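PDB 3TMA: tRNA (guanine(6)-N2)-methyltransferase from Thermus thermophilus, which transfers a methyl group from S-adenosyl-L-methionine to N2 of the guanosine at position 6 of tRNA(Phe). Local coordinates for residues G213-P227 against A244-F258. Residues are numbered along the deposited sequence; the frame is centred on the assembly and turned at random.
Sequences GSGTIALEAASTLGP and AREAALASGLSWIRF
Helix 216-225 and helix 244-250 run nearly parallel, their axes 10.3 Å apart at closest approach and inclined at 22°, and no direct hydrogen bond joins the two segments. Leu219 reaches across with both branches: CD1 meets CB of Ala247, while CD2 lies 3.5 Å from CA of Ala248 and also touches CD1 of Ile256. Helix 244-250 ends in a Schellman motif with Gly252 as its C-prime residue, which turns the chain back, and Leu253 then packs against helix 216-225, with CD1 3.7 Å from the carbonyl O of Leu219 and CD2 against CA of Ser223. Ala222 offers its methyl to CD1 of Ile256 at 3.7 Å, whereas the Ala218 methyl touches both CG2 of Ile256 and CE1 of Phe258. Both helices belong to the Rossmann-fold methyltransferase domain, and the second leads into the edge strand 257-260, parallel to strand 231-235. At the start of the first helix, Ser214, Gly215 and Thr216 probably bind S-adenosyl-L-methionine; here the backbone comes close enough for a CA-H...O contact of 3.3 Å from Ala244 CA to Ser214 O. At the far end, with chi1 at 62° setting CG between its own backbone N and carbonyl carbon, Trp255 receives CA of Pro227 over one face, in a CH-pi contact 4.0 Å from the centroid of the five-membered ring. The indole edge points CZ2 at the carbonyl O of Ala222, and a water in the ring plane accepts from Trp255 NE1 and donates to Gly226 O.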
ATOM      1  N   GLY A 213      -9.111  12.549   9.891  1.00 33.16           N
ATOM      2  CA  GLY A 213      -8.337  13.568   9.160  1.00 36.22           C
ATOM      3  C   GLY A 213      -9.061  13.991   7.878  1.00 38.32           C
ATOM      4  O   GLY A 213     -10.263  14.311   7.897  1.00 37.97           O
ATOM      5  N   SER A 214      -8.351  13.982   6.749  1.00 39.20           N
ATOM      6  CA  SER A 214      -8.980  14.336   5.480  1.00 40.87           C
ATOM      7  C   SER A 214      -9.693  13.159   4.783  1.00 37.14           C
ATOM      8  O   SER A 214     -10.167  13.295   3.660  1.00 37.14           O
ATOM      9  CB  SER A 214      -7.953  14.996   4.550  1.00 45.08           C
ATOM     10  OG  SER A 214      -6.782  14.204   4.542  1.00 50.59           O
ATOM     11  N   GLY A 215      -9.839  12.032   5.476  1.00 33.71           N
ATOM     12  CA  GLY A 215     -10.888  11.086   5.153  1.00 30.53           C
ATOM     13  C   GLY A 215     -10.393   9.768   4.560  1.00 30.22           C
ATOM     14  O   GLY A 215     -11.208   8.931   4.226  1.00 29.94           O
ATOM     15  N   THR A 216      -9.080   9.566   4.440  1.00 28.31           N
ATOM     16  CA  THR A 216      -8.547   8.413   3.676  1.00 29.27           C
ATOM     17  C   THR A 216      -9.084   7.039   4.056  1.00 27.85           C
ATOM     18  O   THR A 216      -9.515   6.263   3.167  1.00 26.17           O
ATOM     19  CB  THR A 216      -7.019   8.362   3.703  1.00 32.95           C
ATOM     20  OG1 THR A 216      -6.498   9.591   3.172  1.00 35.60           O
ATOM     21  CG2 THR A 216      -6.507   7.177   2.851  1.00 30.57           C
ATOM     22  N   ILE A 217      -9.130   6.748   5.362  1.00 24.12           N
ATOM     23  CA  ILE A 217      -9.628   5.442   5.807  1.00 26.03           C
ATOM     24  C   ILE A 217     -11.135   5.262   5.522  1.00 25.60           C
ATOM     25  O   ILE A 217     -11.548   4.207   5.004  1.00 23.20           O
ATOM     26  CB  ILE A 217      -9.352   5.206   7.292  1.00 25.50           C
ATOM     27  CG1 ILE A 217      -7.859   4.954   7.508  1.00 25.97           C
ATOM     28  CG2 ILE A 217     -10.096   3.985   7.786  1.00 25.04           C
ATOM     29  CD1 ILE A 217      -7.442   5.107   9.008  1.00 26.77           C
ATOM     30  N   ALA A 218     -11.931   6.306   5.791  1.00 22.95           N
ATOM     31  CA  ALA A 218     -13.371   6.261   5.486  1.00 22.53           C
ATOM     32  C   ALA A 218     -13.660   6.052   3.994  1.00 23.14           C
ATOM     33  O   ALA A 218     -14.573   5.294   3.638  1.00 22.89           O
ATOM     34  CB  ALA A 218     -14.111   7.555   5.999  1.00 23.06           C
ATOM     35  N   LEU A 219     -12.905   6.737   3.127  1.00 22.31           N
ATOM     36  CA  LEU A 219     -13.152   6.658   1.701  1.00 24.28           C
ATOM     37  C   LEU A 219     -12.752   5.273   1.228  1.00 24.09           C
ATOM     38  O   LEU A 219     -13.436   4.705   0.376  1.00 24.90           O
ATOM     39  CB  LEU A 219     -12.309   7.736   0.946  1.00 26.26           C
ATOM     40  CG  LEU A 219     -12.629   9.201   1.333  1.00 31.95           C
ATOM     41  CD1 LEU A 219     -11.529  10.177   0.843  1.00 32.90           C
ATOM     42  CD2 LEU A 219     -13.977   9.612   0.757  1.00 33.26           C
ATOM     43  N   GLU A 220     -11.584   4.766   1.681  1.00 21.49           N
ATOM     44  CA  GLU A 220     -11.170   3.402   1.314  1.00 23.50           C
ATOM     45  C   GLU A 220     -12.214   2.347   1.713  1.00 24.03           C
ATOM     46  O   GLU A 220     -12.578   1.431   0.906  1.00 26.00           O
ATOM     47  CB  GLU A 220      -9.789   3.058   1.875  1.00 23.68           C
ATOM     48  CG  GLU A 220      -9.243   1.685   1.376  1.00 27.06           C
ATOM     49  CD  GLU A 220      -8.840   1.663  -0.142  1.00 34.12           C
ATOM     50  OE1 GLU A 220      -8.774   2.723  -0.801  1.00 34.07           O
ATOM     51  OE2 GLU A 220      -8.605   0.566  -0.674  1.00 31.28           O
ATOM     52  N   ALA A 221     -12.714   2.475   2.939  1.00 21.76           N
ATOM     53  CA  ALA A 221     -13.744   1.576   3.435  1.00 22.18           C
ATOM     54  C   ALA A 221     -15.037   1.667   2.571  1.00 23.13           C
ATOM     55  O   ALA A 221     -15.619   0.645   2.184  1.00 23.96           O
ATOM     56  CB  ALA A 221     -14.073   1.934   4.900  1.00 22.34           C
ATOM     57  N   ALA A 222     -15.527   2.887   2.346  1.00 22.03           N
ATOM     58  CA  ALA A 222     -16.781   3.078   1.566  1.00 24.13           C
ATOM     59  C   ALA A 222     -16.629   2.549   0.152  1.00 26.09           C
ATOM     60  O   ALA A 222     -17.497   1.816  -0.341  1.00 25.62           O
ATOM     61  CB  ALA A 222     -17.206   4.553   1.533  1.00 22.95           C
ATOM     62  N   SER A 223     -15.481   2.832  -0.463  1.00 26.50           N
ATOM     63  CA  SER A 223     -15.230   2.435  -1.841  0.50 27.15           C
ATOM     64  C   SER A 223     -15.159   0.908  -1.947  1.00 29.77           C
ATOM     65  O   SER A 223     -15.602   0.331  -2.927  1.00 30.69           O
ATOM     66  CB  SER A 223     -13.930   3.082  -2.335  0.50 28.75           C
ATOM     67  OG  SER A 223     -13.447   2.464  -3.518  0.50 27.75           O
ATOM     68  N   THR A 224     -14.618   0.256  -0.917  1.00 27.91           N
ATOM     69  CA  THR A 224     -14.458  -1.211  -0.912  1.00 28.98           C
ATOM     70  C   THR A 224     -15.740  -1.965  -0.518  1.00 30.39           C
ATOM     71  O   THR A 224     -16.066  -2.988  -1.113  1.00 31.48           O
ATOM     72  CB  THR A 224     -13.363  -1.632   0.106  1.00 28.56           C
ATOM     73  OG1 THR A 224     -12.132  -0.988  -0.254  1.00 31.86           O
ATOM     74  CG2 THR A 224     -13.182  -3.177   0.087  1.00 31.20           C
ATOM     75  N   LEU A 225     -16.424  -1.496   0.516  1.00 26.51           N
ATOM     76  CA  LEU A 225     -17.568  -2.227   1.092  1.00 28.50           C
ATOM     77  C   LEU A 225     -18.902  -1.906   0.386  1.00 30.74           C
ATOM     78  O   LEU A 225     -19.866  -2.715   0.427  1.00 31.35           O
ATOM     79  CB  LEU A 225     -17.691  -1.886   2.590  1.00 25.89           C
ATOM     80  CG  LEU A 225     -16.477  -2.277   3.433  1.00 27.70           C
ATOM     81  CD1 LEU A 225     -16.626  -1.768   4.907  1.00 27.42           C
ATOM     82  CD2 LEU A 225     -16.350  -3.824   3.382  1.00 32.67           C
ATOM     83  N   GLY A 226     -18.959  -0.730  -0.244  1.00 30.16           N
ATOM     84  CA  GLY A 226     -20.185  -0.271  -0.963  1.00 29.88           C
ATOM     85  C   GLY A 226     -21.280   0.183   0.007  1.00 29.42           C
ATOM     86  O   GLY A 226     -21.091   0.120   1.222  1.00 28.39           O
ATOM     87  N   PRO A 227     -22.446   0.638  -0.525  1.00 31.03           N
ATOM     88  CA  PRO A 227     -23.390   1.412   0.286  1.00 31.64           C
ATOM     89  C   PRO A 227     -24.174   0.604   1.342  1.00 33.60           C
ATOM     90  O   PRO A 227     -24.858   1.215   2.158  1.00 32.04           O
ATOM     91  CB  PRO A 227     -24.376   2.008  -0.746  1.00 34.30           C
ATOM     92  CG  PRO A 227     -24.183   1.227  -2.016  1.00 34.76           C
ATOM     93  CD  PRO A 227     -22.734   0.721  -1.973  1.00 32.39           C
ATOM     94  N   ALA A 244     -12.604  16.153   3.488  1.00 41.47           N
ATOM     95  CA  ALA A 244     -13.078  14.780   3.424  1.00 37.10           C
ATOM     96  C   ALA A 244     -14.429  14.692   2.713  1.00 36.54           C
ATOM     97  O   ALA A 244     -14.661  13.778   1.905  1.00 33.28           O
ATOM     98  CB  ALA A 244     -13.173  14.184   4.837  1.00 31.88           C
ATOM     99  N   ARG A 245     -15.352  15.583   3.079  1.00 37.11           N
ATOM    100  CA  ARG A 245     -16.674  15.636   2.408  1.00 38.07           C
ATOM    101  C   ARG A 245     -16.576  15.898   0.914  1.00 40.08           C
ATOM    102  O   ARG A 245     -17.316  15.281   0.099  1.00 38.95           O
ATOM    103  CB  ARG A 245     -17.599  16.675   3.076  1.00 40.86           C
ATOM    104  CG  ARG A 245     -18.127  16.205   4.445  1.00 40.07           C
ATOM    105  CD  ARG A 245     -19.124  17.207   5.111  1.00 48.92           C
ATOM    106  NE  ARG A 245     -19.302  16.900   6.541  1.00 52.27           N
ATOM    107  CZ  ARG A 245     -18.780  17.615   7.553  1.00 60.92           C
ATOM    108  NH1 ARG A 245     -18.109  18.746   7.322  1.00 60.93           N
ATOM    109  NH2 ARG A 245     -18.932  17.204   8.815  1.00 53.11           N
ATOM    110  N   GLU A 246     -15.700  16.843   0.545  1.00 39.45           N
ATOM    111  CA  GLU A 246     -15.417  17.119  -0.861  1.00 42.63           C
ATOM    112  C   GLU A 246     -14.904  15.895  -1.626  1.00 40.60           C
ATOM    113  O   GLU A 246     -15.339  15.599  -2.779  1.00 40.85           O
ATOM    114  CB  GLU A 246     -14.417  18.282  -0.978  1.00 45.10           C
ATOM    115  CG  GLU A 246     -15.104  19.646  -0.951  1.00 52.84           C
ATOM    116  CD  GLU A 246     -14.112  20.823  -0.962  0.50 59.79           C
ATOM    117  OE1 GLU A 246     -12.904  20.619  -1.235  0.50 57.60           O
ATOM    118  OE2 GLU A 246     -14.552  21.956  -0.678  0.50 65.63           O
ATOM    119  N   ALA A 247     -13.960  15.201  -1.007  1.00 36.47           N
ATOM    120  CA  ALA A 247     -13.420  13.983  -1.597  1.00 36.42           C
ATOM    121  C   ALA A 247     -14.466  12.888  -1.733  1.00 33.57           C
ATOM    122  O   ALA A 247     -14.476  12.150  -2.755  1.00 34.13           O
ATOM    123  CB  ALA A 247     -12.208  13.464  -0.771  1.00 35.70           C
ATOM    124  N   ALA A 248     -15.308  12.716  -0.703  1.00 30.49           N
ATOM    125  CA  ALA A 248     -16.374  11.709  -0.759  1.00 28.98           C
ATOM    126  C   ALA A 248     -17.292  11.993  -1.950  1.00 30.98           C
ATOM    127  O   ALA A 248     -17.627  11.082  -2.704  1.00 31.72           O
ATOM    128  CB  ALA A 248     -17.192  11.694   0.526  1.00 27.93           C
ATOM    129  N   LEU A 249     -17.732  13.241  -2.101  1.00 33.15           N
ATOM    130  CA  LEU A 249     -18.577  13.602  -3.230  1.00 34.53           C
ATOM    131  C   LEU A 249     -17.890  13.346  -4.597  1.00 36.52           C
ATOM    132  O   LEU A 249     -18.505  12.812  -5.527  1.00 36.65           O
ATOM    133  CB  LEU A 249     -19.091  15.045  -3.098  1.00 39.29           C
ATOM    134  CG  LEU A 249     -19.999  15.492  -4.282  1.00 44.91           C
ATOM    135  CD1 LEU A 249     -21.258  14.652  -4.371  1.00 45.74           C
ATOM    136  CD2 LEU A 249     -20.367  16.963  -4.243  1.00 47.19           C
ATOM    137  N   ALA A 250     -16.612  13.701  -4.722  1.00 36.02           N
ATOM    138  CA  ALA A 250     -15.914  13.598  -6.004  1.00 39.29           C
ATOM    139  C   ALA A 250     -15.818  12.142  -6.500  1.00 38.30           C
ATOM    140  O   ALA A 250     -15.795  11.886  -7.712  1.00 39.05           O
ATOM    141  CB  ALA A 250     -14.514  14.212  -5.889  1.00 41.20           C
ATOM    142  N   SER A 251     -15.780  11.191  -5.572  1.00 34.40           N
ATOM    143  CA  SER A 251     -15.750   9.772  -5.965  1.00 36.02           C
ATOM    144  C   SER A 251     -17.077   9.030  -5.806  1.00 34.81           C
ATOM    145  O   SER A 251     -17.084   7.811  -5.921  1.00 34.67           O
ATOM    146  CB  SER A 251     -14.691   9.003  -5.145  1.00 35.22           C
ATOM    147  OG  SER A 251     -13.362   9.388  -5.496  1.00 38.71           O
ATOM    148  N   GLY A 252     -18.179   9.728  -5.537  1.00 35.75           N
ATOM    149  CA  GLY A 252     -19.505   9.089  -5.433  1.00 36.62           C
ATOM    150  C   GLY A 252     -19.741   8.329  -4.119  1.00 36.27           C
ATOM    151  O   GLY A 252     -20.544   7.388  -4.061  1.00 38.97           O
ATOM    152  N   LEU A 253     -19.076   8.751  -3.055  1.00 31.93           N
ATOM    153  CA  LEU A 253     -19.093   8.014  -1.785  1.00 32.02           C
ATOM    154  C   LEU A 253     -19.781   8.852  -0.712  1.00 33.00           C
ATOM    155  O   LEU A 253     -19.326   8.910   0.419  1.00 32.93           O
ATOM    156  CB  LEU A 253     -17.645   7.652  -1.348  1.00 30.20           C
ATOM    157  CG  LEU A 253     -16.844   6.828  -2.364  1.00 27.72           C
ATOM    158  CD1 LEU A 253     -15.327   6.711  -2.049  1.00 30.40           C
ATOM    159  CD2 LEU A 253     -17.456   5.434  -2.555  1.00 31.63           C
ATOM    160  N   SER A 254     -20.883   9.468  -1.057  1.00 33.97           N
ATOM    161  CA  SER A 254     -21.504  10.415  -0.186  1.00 37.88           C
ATOM    162  C   SER A 254     -22.307   9.890   0.972  1.00 36.30           C
ATOM    163  O   SER A 254     -22.770  10.692   1.708  1.00 37.57           O
ATOM    164  CB  SER A 254     -22.391  11.355  -0.970  1.00 43.05           C
ATOM    165  OG  SER A 254     -21.696  12.050  -1.953  1.00 52.34           O
ATOM    166  N   TRP A 255     -22.483   8.580   1.124  1.00 34.25           N
ATOM    167  CA  TRP A 255     -23.190   8.104   2.275  1.00 32.67           C
ATOM    168  C   TRP A 255     -22.335   8.112   3.553  1.00 30.61           C
ATOM    169  O   TRP A 255     -22.837   7.818   4.557  1.00 32.78           O
ATOM    170  CB  TRP A 255     -23.724   6.721   2.015  1.00 30.35           C
ATOM    171  CG  TRP A 255     -22.698   5.700   1.748  1.00 30.44           C
ATOM    172  CD1 TRP A 255     -22.070   4.918   2.637  1.00 28.20           C
ATOM    173  CD2 TRP A 255     -22.184   5.352   0.481  1.00 34.83           C
ATOM    174  NE1 TRP A 255     -21.215   4.084   2.018  1.00 31.54           N
ATOM    175  CE2 TRP A 255     -21.250   4.343   0.683  1.00 34.05           C
ATOM    176  CE3 TRP A 255     -22.429   5.791  -0.811  1.00 37.94           C
ATOM    177  CZ2 TRP A 255     -20.572   3.762  -0.343  1.00 29.90           C
ATOM    178  CZ3 TRP A 255     -21.749   5.213  -1.830  1.00 36.59           C
ATOM    179  CH2 TRP A 255     -20.833   4.216  -1.595  1.00 39.42           C
ATOM    180  N   ILE A 256     -21.056   8.428   3.486  1.00 29.16           N
ATOM    181  CA  ILE A 256     -20.229   8.445   4.718  1.00 27.65           C
ATOM    182  C   ILE A 256     -20.750   9.556   5.653  1.00 29.73           C
ATOM    183  O   ILE A 256     -20.982  10.680   5.197  1.00 29.32           O
ATOM    184  CB  ILE A 256     -18.771   8.748   4.399  1.00 27.25           C
ATOM    185  CG1 ILE A 256     -18.172   7.599   3.556  1.00 25.41           C
ATOM    186  CG2 ILE A 256     -17.971   8.931   5.707  1.00 24.73           C
ATOM    187  CD1 ILE A 256     -16.888   8.051   2.776  1.00 25.23           C
ATOM    188  N   ARG A 257     -20.900   9.252   6.949  1.00 28.69           N
ATOM    189  CA  ARG A 257     -21.345  10.249   7.915  1.00 29.00           C
ATOM    190  C   ARG A 257     -20.111  10.807   8.560  1.00 30.14           C
ATOM    191  O   ARG A 257     -19.527  10.149   9.455  1.00 28.14           O
ATOM    192  CB  ARG A 257     -22.238   9.593   8.970  1.00 29.03           C
ATOM    193  CG  ARG A 257     -22.709  10.540  10.129  1.00 35.18           C
ATOM    194  CD  ARG A 257     -23.882   9.899  10.952  1.00 41.18           C
ATOM    195  NE  ARG A 257     -24.158  10.599  12.216  1.00 43.19           N
ATOM    196  CZ  ARG A 257     -24.933  11.687  12.291  1.00 49.85           C
ATOM    197  NH1 ARG A 257     -25.465  12.208  11.186  1.00 42.49           N
ATOM    198  NH2 ARG A 257     -25.145  12.280  13.457  1.00 47.18           N
ATOM    199  N   PHE A 258     -19.679  11.986   8.103  1.00 31.01           N
ATOM    200  CA  PHE A 258     -18.536  12.684   8.722  1.00 33.19           C
ATOM    201  C   PHE A 258     -19.052  13.613   9.829  1.00 36.70           C
ATOM    202  O   PHE A 258     -19.925  14.442   9.596  1.00 37.96           O
ATOM    203  CB  PHE A 258     -17.757  13.552   7.721  1.00 35.18           C
ATOM    204  CG  PHE A 258     -16.990  12.758   6.667  1.00 33.54           C
ATOM    205  CD1 PHE A 258     -15.752  12.213   6.958  1.00 29.04           C
ATOM    206  CD2 PHE A 258     -17.513  12.598   5.393  1.00 38.13           C
ATOM    207  CE1 PHE A 258     -15.020  11.491   5.994  1.00 33.00           C
ATOM    208  CE2 PHE A 258     -16.814  11.862   4.413  1.00 33.35           C
ATOM    209  CZ  PHE A 258     -15.579  11.301   4.713  1.00 31.16           C
TER
HETATM  210  O   HOH W   1     -19.605   1.716   2.824  1.00 27.90           O